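Long-range contacts in putative uncharacterized protein (Mycobacterium avium, PDB 2Z6V), which is probably a sulfotransferase, transferring a sulfuryl group from the donor PAPS to an acceptor that is not established: residues Trp270-Pro275 and Phe406-Glu411; Leu299-Met304 and Asp386-Thr391; Ser44-Asp49 and Asn82-Arg87. One frame throughout, in Å; residues are numbered along the deposited sequence.

Interaction 1. Residues Trp270-Pro275 and Phe406-Glu411; sequences WAHRDP and FDIELE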
loop_
_atom_site.group_PDB
_atom_site.type_symbol
_atom_site.label_atom_id
_atom_site.label_comp_id
_atom_site.label_asym_id
_atom_site.label_seq_id
_atom_site.Cartn_x
_atom_site.Cartn_y
_atom_site.Cartn_z
ATOM N N TRP A 270 4.049 7.885 -11.912
ATOM C CA TRP A 270 5.183 7.047 -11.546
ATOM C C TRP A 270 6.078 7.865 -10.606
ATOM O O TRP A 270 6.572 8.934 -10.979
ATOM C CB TRP A 270 5.952 6.658 -12.813
ATOM C CG TRP A 270 6.953 5.552 -12.646
ATOM C CD1 TRP A 270 7.620 5.207 -11.507
ATOM C CD2 TRP A 270 7.452 4.689 -13.679
ATOM N NE1 TRP A 270 8.507 4.185 -11.765
ATOM C CE2 TRP A 270 8.425 3.848 -13.090
ATOM C CE3 TRP A 270 7.174 4.546 -15.047
ATOM C CZ2 TRP A 270 9.123 2.875 -13.821
ATOM C CZ3 TRP A 270 7.870 3.577 -15.778
ATOM C CH2 TRP A 270 8.833 2.755 -15.160
ATOM N N ALA A 271 6.269 7.372 -9.383
ATOM C CA ALA A 271 7.101 8.063 -8.387
ATOM C C ALA A 271 8.541 7.563 -8.454
ATOM O O ALA A 271 8.785 6.362 -8.409
ATOM C CB ALA A 271 6.536 7.839 -6.990
ATOM N N HIS A 272 9.486 8.493 -8.551
ATOM C CA HIS A 272 10.899 8.139 -8.654
ATOM C C HIS A 272 11.773 8.623 -7.506
ATOM O O HIS A 272 11.461 9.602 -6.823
ATOM C CB HIS A 272 11.483 8.690 -9.959
ATOM C CG HIS A 272 10.782 8.208 -11.189
ATOM N ND1 HIS A 272 10.881 6.909 -11.638
ATOM C CD2 HIS A 272 9.947 8.843 -12.045
ATOM C CE1 HIS A 272 10.137 6.765 -12.721
ATOM N NE2 HIS A 272 9.559 7.923 -12.987
ATOM N N ARG A 273 12.887 7.928 -7.321
ATOM C CA ARG A 273 13.859 8.264 -6.294
ATOM C C ARG A 273 15.077 7.371 -6.475
ATOM O O ARG A 273 14.994 6.322 -7.120
ATOM C CB ARG A 273 13.277 8.055 -4.891
ATOM C CG ARG A 273 14.257 8.422 -3.784
ATOM C CD ARG A 273 13.621 8.436 -2.403
ATOM N NE ARG A 273 14.566 8.892 -1.389
ATOM C CZ ARG A 273 14.287 9.020 -0.093
ATOM N NH1 ARG A 273 13.077 8.722 0.368
ATOM N NH2 ARG A 273 15.221 9.452 0.746
ATOM N N ASP A 274 16.206 7.814 -5.923
ATOM C CA ASP A 274 17.461 7.068 -5.965
ATOM C C ASP A 274 17.125 5.603 -5.657
ATOM O O ASP A 274 16.689 5.283 -4.553
ATOM C CB ASP A 274 18.398 7.631 -4.893
ATOM C CG ASP A 274 19.775 7.013 -4.928
ATOM O OD1 ASP A 274 19.880 5.782 -5.137
ATOM O OD2 ASP A 274 20.752 7.770 -4.727
ATOM N N PRO A 275 17.317 4.698 -6.629
ATOM C CA PRO A 275 17.018 3.271 -6.432
ATOM C C PRO A 275 17.875 2.558 -5.384
ATOM O O PRO A 275 17.401 1.639 -4.711
ATOM C CB PRO A 275 17.211 2.683 -7.827
ATOM C CG PRO A 275 18.311 3.545 -8.386
ATOM C CD PRO A 275 17.881 4.937 -7.969
ATOM N N PHE A 406 15.253 7.379 -16.902
ATOM C CA PHE A 406 14.735 8.442 -16.044
ATOM C C PHE A 406 15.860 9.231 -15.382
ATOM O O PHE A 406 16.782 8.657 -14.809
ATOM C CB PHE A 406 13.815 7.850 -14.976
ATOM C CG PHE A 406 12.583 7.205 -15.535
ATOM C CD1 PHE A 406 11.627 7.965 -16.194
ATOM C CD2 PHE A 406 12.378 5.835 -15.404
ATOM C CE1 PHE A 406 10.480 7.374 -16.719
ATOM C CE2 PHE A 406 11.231 5.228 -15.927
ATOM C CZ PHE A 406 10.280 6.001 -16.585
ATOM N N ASP A 407 15.769 10.552 -15.459
ATOM C CA ASP A 407 16.780 11.438 -14.900
ATOM C C ASP A 407 16.612 11.617 -13.396
ATOM O O ASP A 407 16.042 12.613 -12.936
ATOM C CB ASP A 407 16.708 12.790 -15.615
ATOM C CG ASP A 407 17.729 13.782 -15.100
ATOM O OD1 ASP A 407 18.931 13.432 -15.050
ATOM O OD2 ASP A 407 17.324 14.917 -14.751
ATOM N N ILE A 408 17.125 10.656 -12.632
ATOM C CA ILE A 408 17.010 10.690 -11.179
ATOM C C ILE A 408 18.243 11.235 -10.474
ATOM O O ILE A 408 19.363 10.776 -10.704
ATOM C CB ILE A 408 16.710 9.287 -10.617
ATOM C CG1 ILE A 408 15.383 8.778 -11.185
ATOM C CG2 ILE A 408 16.678 9.335 -9.089
ATOM C CD1 ILE A 408 15.008 7.391 -10.725
ATOM N N GLU A 409 18.016 12.211 -9.601
ATOM C CA GLU A 409 19.082 12.850 -8.837
ATOM C C GLU A 409 19.466 11.953 -7.660
ATOM O O GLU A 409 18.700 11.792 -6.717
ATOM C CB GLU A 409 18.587 14.208 -8.343
ATOM C CG GLU A 409 19.652 15.135 -7.801
ATOM C CD GLU A 409 19.172 16.579 -7.766
ATOM O OE1 GLU A 409 18.777 17.098 -8.837
ATOM O OE2 GLU A 409 19.186 17.193 -6.675
ATOM N N LEU A 410 20.655 11.366 -7.716
ATOM C CA LEU A 410 21.101 10.471 -6.658
ATOM C C LEU A 410 21.481 11.162 -5.350
ATOM O O LEU A 410 21.873 12.331 -5.336
ATOM C CB LEU A 410 22.272 9.629 -7.156
ATOM C CG LEU A 410 21.965 8.758 -8.377
ATOM C CD1 LEU A 410 23.195 7.937 -8.727
ATOM C CD2 LEU A 410 20.776 7.844 -8.087
ATOM N N GLU A 411 21.357 10.416 -4.254
ATOM C CA GLU A 411 21.673 10.909 -2.912
ATOM C C GLU A 411 22.830 10.086 -2.330
ATOM O O GLU A 411 22.922 9.903 -1.117
ATOM C CB GLU A 411 20.449 10.749 -2.006
ATOM C CG GLU A 411 19.157 11.324 -2.561
ATOM C CD GLU A 411 17.927 10.802 -1.832
ATOM O OE1 GLU A 411 17.589 9.612 -2.002
ATOM O OE2 GLU A 411 17.298 11.573 -1.080
HETATM O O HOH W 1 16.413 10.758 -5.294
#
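The carboxylate of Asp274 accepts the backbone N-H of Glu411 in a nearly straight bond, OD2 to N 2.8 Å, through the lone pair turned away from OD1. The hydroxyl of Tyr383 meets the same oxygen, while OD1 accepts Lys277 N, and more weakly Tyr276 N, at the start of helix 275-285: a short acid suits an N-cap. Beside it, the fully extended Arg273 makes a salt bridge, NE donating to Glu411 OE1 at 3.2 Å in a nearly straight bond, with OE1 in the guanidinium plane. The two planes are 57° apart, and the second bond, NH2 to OE2, is weak. A water joins Asp274 N to Glu409 O. Between these polar points the branched Ile408 lays CG2 against the Asp274 backbone and CD1 on His272 CB, 3.8 Å away. Leu410 CD2 covers the Asp274 carboxylate and touches Pro275 CD. Further back, His272 CE1 stands 3.5 Å above the centre of the Phe406 ring, its ND1 bonded to Tyr402 OH. Phe406 in turn drives its edge into the face of Trp270, planes at 65°, in a T-shaped pair that completes an aromatic cluster. A sulfate ion, probably from the crystallisation liquor, lies about 5 Å from the Arg273 side chain. An arginine at a strand end before an Asp-Pro helix start is consistent with the 3'-phosphate-binding motif of PAPS-dependent sulfotransferases.

Interaction 2. Residues Leu299-Met304 and Asp386-Thr391; sequences LDQTEM and DEYGLT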
loop_
_atom_site.group_PDB
_atom_site.type_symbol
_atom_site.label_atom_id
_atom_site.label_comp_id
_atom_site.label_asym_id
_atom_site.label_seq_id
_atom_site.Cartn_x
_atom_site.Cartn_y
_atom_site.Cartn_z
ATOM N N LEU A 299 17.052 -14.806 11.793
ATOM C CA LEU A 299 17.071 -14.105 10.514
ATOM C C LEU A 299 18.470 -13.682 10.086
ATOM O O LEU A 299 19.314 -13.361 10.921
ATOM C CB LEU A 299 16.190 -12.859 10.583
ATOM C CG LEU A 299 14.693 -13.048 10.801
ATOM C CD1 LEU A 299 14.043 -11.684 10.872
ATOM C CD2 LEU A 299 14.092 -13.867 9.668
ATOM N N ASP A 300 18.702 -13.680 8.780
ATOM C CA ASP A 300 19.980 -13.269 8.222
ATOM C C ASP A 300 19.730 -12.007 7.395
ATOM O O ASP A 300 19.133 -12.070 6.314
ATOM C CB ASP A 300 20.558 -14.393 7.350
ATOM C CG ASP A 300 21.820 -13.974 6.601
ATOM O OD1 ASP A 300 22.478 -12.995 7.024
ATOM O OD2 ASP A 300 22.159 -14.632 5.591
ATOM N N GLN A 301 20.177 -10.862 7.914
ATOM C CA GLN A 301 19.989 -9.572 7.247
ATOM C C GLN A 301 20.731 -9.447 5.926
ATOM O O GLN A 301 20.381 -8.620 5.081
ATOM C CB GLN A 301 20.398 -8.422 8.176
ATOM C CG GLN A 301 19.483 -8.258 9.382
ATOM C CD GLN A 301 18.045 -7.937 8.996
ATOM O OE1 GLN A 301 17.122 -8.133 9.788
ATOM N NE2 GLN A 301 17.850 -7.433 7.782
ATOM N N THR A 302 21.760 -10.264 5.746
ATOM C CA THR A 302 22.522 -10.233 4.510
ATOM C C THR A 302 21.673 -10.884 3.429
ATOM O O THR A 302 21.750 -10.517 2.258
ATOM C CB THR A 302 23.845 -10.998 4.649
ATOM O OG1 THR A 302 24.625 -10.414 5.703
ATOM C CG2 THR A 302 24.627 -10.939 3.347
ATOM N N GLU A 303 20.850 -11.846 3.829
ATOM C CA GLU A 303 19.989 -12.523 2.873
ATOM C C GLU A 303 18.756 -11.680 2.562
ATOM O O GLU A 303 18.071 -11.905 1.566
ATOM C CB GLU A 303 19.564 -13.895 3.398
ATOM C CG GLU A 303 18.698 -14.663 2.409
ATOM C CD GLU A 303 18.598 -16.140 2.735
ATOM O OE1 GLU A 303 19.649 -16.822 2.742
ATOM O OE2 GLU A 303 17.469 -16.619 2.985
ATOM N N MET A 304 18.477 -10.708 3.420
ATOM C CA MET A 304 17.335 -9.832 3.212
ATOM C C MET A 304 17.656 -8.890 2.052
ATOM O O MET A 304 16.767 -8.431 1.339
ATOM C CB MET A 304 17.056 -9.027 4.481
ATOM C CG MET A 304 15.633 -9.133 4.988
ATOM S SD MET A 304 15.246 -10.737 5.693
ATOM C CE MET A 304 14.878 -11.696 4.241
ATOM N N ASP A 386 25.478 -2.367 3.240
ATOM C CA ASP A 386 26.382 -3.304 3.906
ATOM C C ASP A 386 25.597 -4.079 4.939
ATOM O O ASP A 386 25.700 -5.299 5.048
ATOM C CB ASP A 386 27.491 -2.550 4.630
ATOM C CG ASP A 386 28.413 -1.840 3.690
ATOM O OD1 ASP A 386 28.798 -0.690 4.002
ATOM O OD2 ASP A 386 28.756 -2.438 2.647
ATOM N N GLU A 387 24.820 -3.331 5.707
ATOM C CA GLU A 387 24.000 -3.885 6.760
ATOM C C GLU A 387 23.123 -5.016 6.231
ATOM O O GLU A 387 22.640 -5.845 7.005
ATOM C CB GLU A 387 23.150 -2.759 7.361
ATOM C CG GLU A 387 22.289 -3.150 8.542
ATOM C CD GLU A 387 21.579 -1.955 9.140
ATOM O OE1 GLU A 387 20.686 -2.155 9.984
ATOM O OE2 GLU A 387 21.915 -0.811 8.771
ATOM N N TYR A 388 22.940 -5.065 4.912
ATOM C CA TYR A 388 22.105 -6.094 4.290
ATOM C C TYR A 388 22.809 -6.907 3.208
ATOM O O TYR A 388 22.164 -7.606 2.425
ATOM C CB TYR A 388 20.847 -5.439 3.723
ATOM C CG TYR A 388 20.103 -4.652 4.767
ATOM C CD1 TYR A 388 19.367 -5.299 5.757
ATOM C CD2 TYR A 388 20.190 -3.263 4.811
ATOM C CE1 TYR A 388 18.736 -4.584 6.774
ATOM C CE2 TYR A 388 19.566 -2.540 5.819
ATOM C CZ TYR A 388 18.840 -3.208 6.800
ATOM O OH TYR A 388 18.221 -2.497 7.804
ATOM N N GLY A 389 24.134 -6.812 3.164
ATOM C CA GLY A 389 24.904 -7.567 2.193
ATOM C C GLY A 389 24.824 -7.084 0.757
ATOM O O GLY A 389 24.886 -7.891 -0.171
ATOM N N LEU A 390 24.701 -5.776 0.566
ATOM C CA LEU A 390 24.617 -5.229 -0.781
ATOM C C LEU A 390 25.651 -4.142 -1.045
ATOM O O LEU A 390 26.297 -3.630 -0.131
ATOM C CB LEU A 390 23.219 -4.659 -1.040
ATOM C CG LEU A 390 22.024 -5.608 -0.995
ATOM C CD1 LEU A 390 20.731 -4.811 -1.113
ATOM C CD2 LEU A 390 22.139 -6.621 -2.115
ATOM N N THR A 391 25.795 -3.797 -2.316
ATOM C CA THR A 391 26.728 -2.769 -2.739
ATOM C C THR A 391 26.095 -2.106 -3.945
ATOM O O THR A 391 25.283 -2.731 -4.630
ATOM C CB THR A 391 28.088 -3.379 -3.152
ATOM O OG1 THR A 391 27.893 -4.318 -4.217
ATOM C CG2 THR A 391 28.733 -4.088 -1.972
#
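Thr302 and Tyr388 bring their backbones within 4.2 Å of each other, CA to CA, where the first turn of helix 301-326 meets the loop ahead of helix 392-405. Two CA-H...O contacts run in opposite directions across this join: Tyr388 CA lies 3.2 Å from Gln301 O, and Thr302 CA lies 3.4 Å from Tyr388 O. The loop gets its shape from a short 3-10 segment, closed by Gly389 N on Asp386 O at 2.9 Å. Gly389 then takes up a left-handed backbone conformation (phi 73°), which glycine adopts easily, and its lack of a side chain lets a methyl group rest directly on its backbone. That methyl is Thr302 CG2, 3.6 Å from Gly389 CA; OG1 lies beside the backbone N (chi1 -59°), which leaves CG2 anti to that N and facing the loop.

The arrangement is a capped helix start meeting a turn. Asp300 is the N-cap, its OD1 receiving Thr302 N at 3.1 Å from above the carboxylate plane, and at the far end of the loop Thr391 OG1 caps helix 392-405 through Ala394 N.

Gln301 and Tyr388 lie side by side and point the same way, with the amide and ring planes 77° apart. The methylene CB of Gln301 touches Glu387 O at 3.6 Å. Gln301 O sits at the edge of the tyrosine ring, in its plane, 3.5 Å from Tyr388 CD1. A tyrosine suits this place because its side chain packs on Cys283 and Asn284 of helix 275-285 while its hydroxyl bonds to Arg287 NE. Arg287, which lies outside both segments, also receives a salt bridge from Glu387 OE1.

Interaction 3. Residues Ser44-Asp49 and Asn82-Arg87; sequences SEIDSD and NALGRR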
loop_
_atom_site.group_PDB
_atom_site.type_symbol
_atom_site.label_atom_id
_atom_site.label_comp_id
_atom_site.label_asym_id
_atom_site.label_seq_id
_atom_site.Cartn_x
_atom_site.Cartn_y
_atom_site.Cartn_z
ATOM N N SER A 44 -21.521 -15.195 6.295
ATOM C CA SER A 44 -20.879 -16.409 5.792
ATOM C C SER A 44 -20.751 -16.506 4.269
ATOM O O SER A 44 -20.026 -17.360 3.760
ATOM C CB SER A 44 -21.604 -17.646 6.336
ATOM O OG SER A 44 -23.006 -17.556 6.129
ATOM N N GLU A 45 -21.443 -15.643 3.536
ATOM C CA GLU A 45 -21.338 -15.675 2.085
ATOM C C GLU A 45 -20.138 -14.863 1.610
ATOM O O GLU A 45 -19.726 -13.913 2.260
ATOM C CB GLU A 45 -22.610 -15.129 1.437
ATOM C CG GLU A 45 -23.829 -16.015 1.604
ATOM C CD GLU A 45 -24.974 -15.580 0.701
ATOM O OE1 GLU A 45 -26.085 -16.137 0.842
ATOM O OE2 GLU A 45 -24.764 -14.685 -0.154
ATOM N N ILE A 46 -19.576 -15.246 0.473
ATOM C CA ILE A 46 -18.429 -14.547 -0.077
ATOM C C ILE A 46 -18.554 -14.546 -1.598
ATOM O O ILE A 46 -19.243 -15.394 -2.162
ATOM C CB ILE A 46 -17.116 -15.213 0.376
ATOM C CG1 ILE A 46 -15.957 -14.240 0.192
ATOM C CG2 ILE A 46 -16.877 -16.495 -0.393
ATOM C CD1 ILE A 46 -14.725 -14.622 0.992
ATOM N N ASP A 47 -17.901 -13.597 -2.262
ATOM C CA ASP A 47 -18.016 -13.493 -3.712
ATOM C C ASP A 47 -17.320 -14.569 -4.531
ATOM O O ASP A 47 -17.807 -14.943 -5.597
ATOM C CB ASP A 47 -17.566 -12.101 -4.192
ATOM C CG ASP A 47 -16.230 -11.675 -3.611
ATOM O OD1 ASP A 47 -16.177 -11.338 -2.407
ATOM O OD2 ASP A 47 -15.231 -11.674 -4.363
ATOM N N SER A 48 -16.190 -15.071 -4.049
ATOM C CA SER A 48 -15.478 -16.098 -4.790
ATOM C C SER A 48 -14.521 -16.894 -3.921
ATOM O O SER A 48 -14.551 -16.810 -2.698
ATOM C CB SER A 48 -14.712 -15.476 -5.956
ATOM O OG SER A 48 -13.612 -14.716 -5.495
ATOM N N ASP A 49 -13.660 -17.651 -4.586
ATOM C CA ASP A 49 -12.687 -18.531 -3.953
ATOM C C ASP A 49 -11.267 -17.957 -3.993
ATOM O O ASP A 49 -10.353 -18.501 -3.366
ATOM C CB ASP A 49 -12.703 -19.865 -4.704
ATOM C CG ASP A 49 -12.254 -21.026 -3.853
ATOM O OD1 ASP A 49 -11.862 -22.065 -4.438
ATOM O OD2 ASP A 49 -12.311 -20.913 -2.606
ATOM N N ASN A 82 -9.182 -10.646 10.441
ATOM C CA ASN A 82 -9.804 -9.331 10.296
ATOM C C ASN A 82 -9.877 -8.892 8.836
ATOM O O ASN A 82 -10.880 -8.316 8.407
ATOM C CB ASN A 82 -9.048 -8.283 11.111
ATOM C CG ASN A 82 -9.203 -8.492 12.607
ATOM O OD1 ASN A 82 -10.267 -8.901 13.075
ATOM N ND2 ASN A 82 -8.150 -8.198 13.364
ATOM N N ALA A 83 -8.817 -9.171 8.080
ATOM C CA ALA A 83 -8.768 -8.815 6.670
ATOM C C ALA A 83 -9.858 -9.568 5.911
ATOM O O ALA A 83 -10.583 -8.979 5.112
ATOM C CB ALA A 83 -7.393 -9.145 6.086
ATOM N N LEU A 84 -9.971 -10.868 6.169
ATOM C CA LEU A 84 -10.979 -11.690 5.513
ATOM C C LEU A 84 -12.379 -11.272 5.951
ATOM O O LEU A 84 -13.332 -11.363 5.171
ATOM C CB LEU A 84 -10.749 -13.175 5.829
ATOM C CG LEU A 84 -11.685 -14.160 5.121
ATOM C CD1 LEU A 84 -11.580 -13.969 3.614
ATOM C CD2 LEU A 84 -11.323 -15.588 5.512
ATOM N N GLY A 85 -12.500 -10.808 7.192
ATOM C CA GLY A 85 -13.790 -10.367 7.691
ATOM C C GLY A 85 -14.290 -9.169 6.898
ATOM O O GLY A 85 -15.492 -9.042 6.640
ATOM N N ARG A 86 -13.367 -8.282 6.515
ATOM C CA ARG A 86 -13.717 -7.103 5.726
ATOM C C ARG A 86 -14.271 -7.555 4.387
ATOM O O ARG A 86 -15.263 -7.016 3.886
ATOM C CB ARG A 86 -12.485 -6.232 5.495
ATOM C CG ARG A 86 -12.117 -5.399 6.687
ATOM C CD ARG A 86 -10.634 -5.167 6.754
ATOM N NE ARG A 86 -10.274 -4.891 8.132
ATOM C CZ ARG A 86 -9.078 -5.109 8.651
ATOM N NH1 ARG A 86 -8.104 -5.611 7.898
ATOM N NH2 ARG A 86 -8.867 -4.842 9.932
ATOM N N ARG A 87 -13.606 -8.551 3.813
ATOM C CA ARG A 87 -14.002 -9.124 2.536
ATOM C C ARG A 87 -15.447 -9.600 2.665
ATOM O O ARG A 87 -16.260 -9.369 1.784
ATOM C CB ARG A 87 -13.066 -10.289 2.200
ATOM C CG ARG A 87 -13.346 -11.006 0.894
ATOM C CD ARG A 87 -13.087 -10.131 -0.293
ATOM N NE ARG A 87 -13.184 -10.898 -1.530
ATOM C CZ ARG A 87 -12.198 -11.625 -2.049
ATOM N NH1 ARG A 87 -11.016 -11.693 -1.438
ATOM N NH2 ARG A 87 -12.389 -12.276 -3.189
#
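Arg87 buries more surface in this contact than any other residue, and it forms a side-on, two-nitrogen salt bridge with Asp47. NE reaches OD1 and NH2 reaches OD2, both at 3.1 Å, so each carboxylate oxygen takes one N-H from its syn side. The match is not perfectly flat: the two planes are 34° apart, and OD1 is tilted from the guanidinium plane whereas OD2 lies in it. A bend at chi2 (67°) turns the arginine chain off its first direction and carries its end to the loop. Asp47 meets it with CG tucked between its own backbone N and carbonyl carbon, and the short side chain brings both oxygens to the arginine at once. Further partners lie beyond the two segments: NH1 makes a salt bridge to Asp198 OD1 and a hydrogen bond to Gln197 O, NH2 also bonds to Ser50 OG, and Tyr229 makes a cation-pi contact. With a second carboxylate close by, the positive charge of this buried arginine is probably well balanced.

Ile46 supplies the apolar half. Its CD1, at the end of the long branch, touches Arg87 CG at 3.9 Å and Leu84 CD1 at 4.1 Å, crossing both side chains at about a right angle. Leu84 and Arg87 lie three residues apart on the helix, so both can face the same isoleucine. Around this patch, Phe34 of helix 30-41 and Trp51 of helix 50-64 pack on Ile46 and Leu84, which places the connecting loop 44-49, leading from one helix to the next, against the flank of helix 70-96.

In the fold
Interaction 3 comes first along the chain and is closed before the others open; interaction 2 is nested within the loop that interaction 1 closes. Interaction 3 sets the loop between helices 30-41 and 50-64 against helix 70-96, about 39 Å, centre to centre, from interaction 1, on the opposite side of the chain's centre. Interactions 1 and 2 are about 23 Å apart, centre to centre, yet share neighbours: helix 275-285 begins in interaction 1 and is touched by the Tyr388 side chain of interaction 2, while helix 392-405 links segments 386-391 and 406-411. Interaction 1 ties the C-terminal part to the end of strand 267-272, probably near the PAPS site; interaction 2 ties the loop before helix 392-405 to the start of helix 301-326.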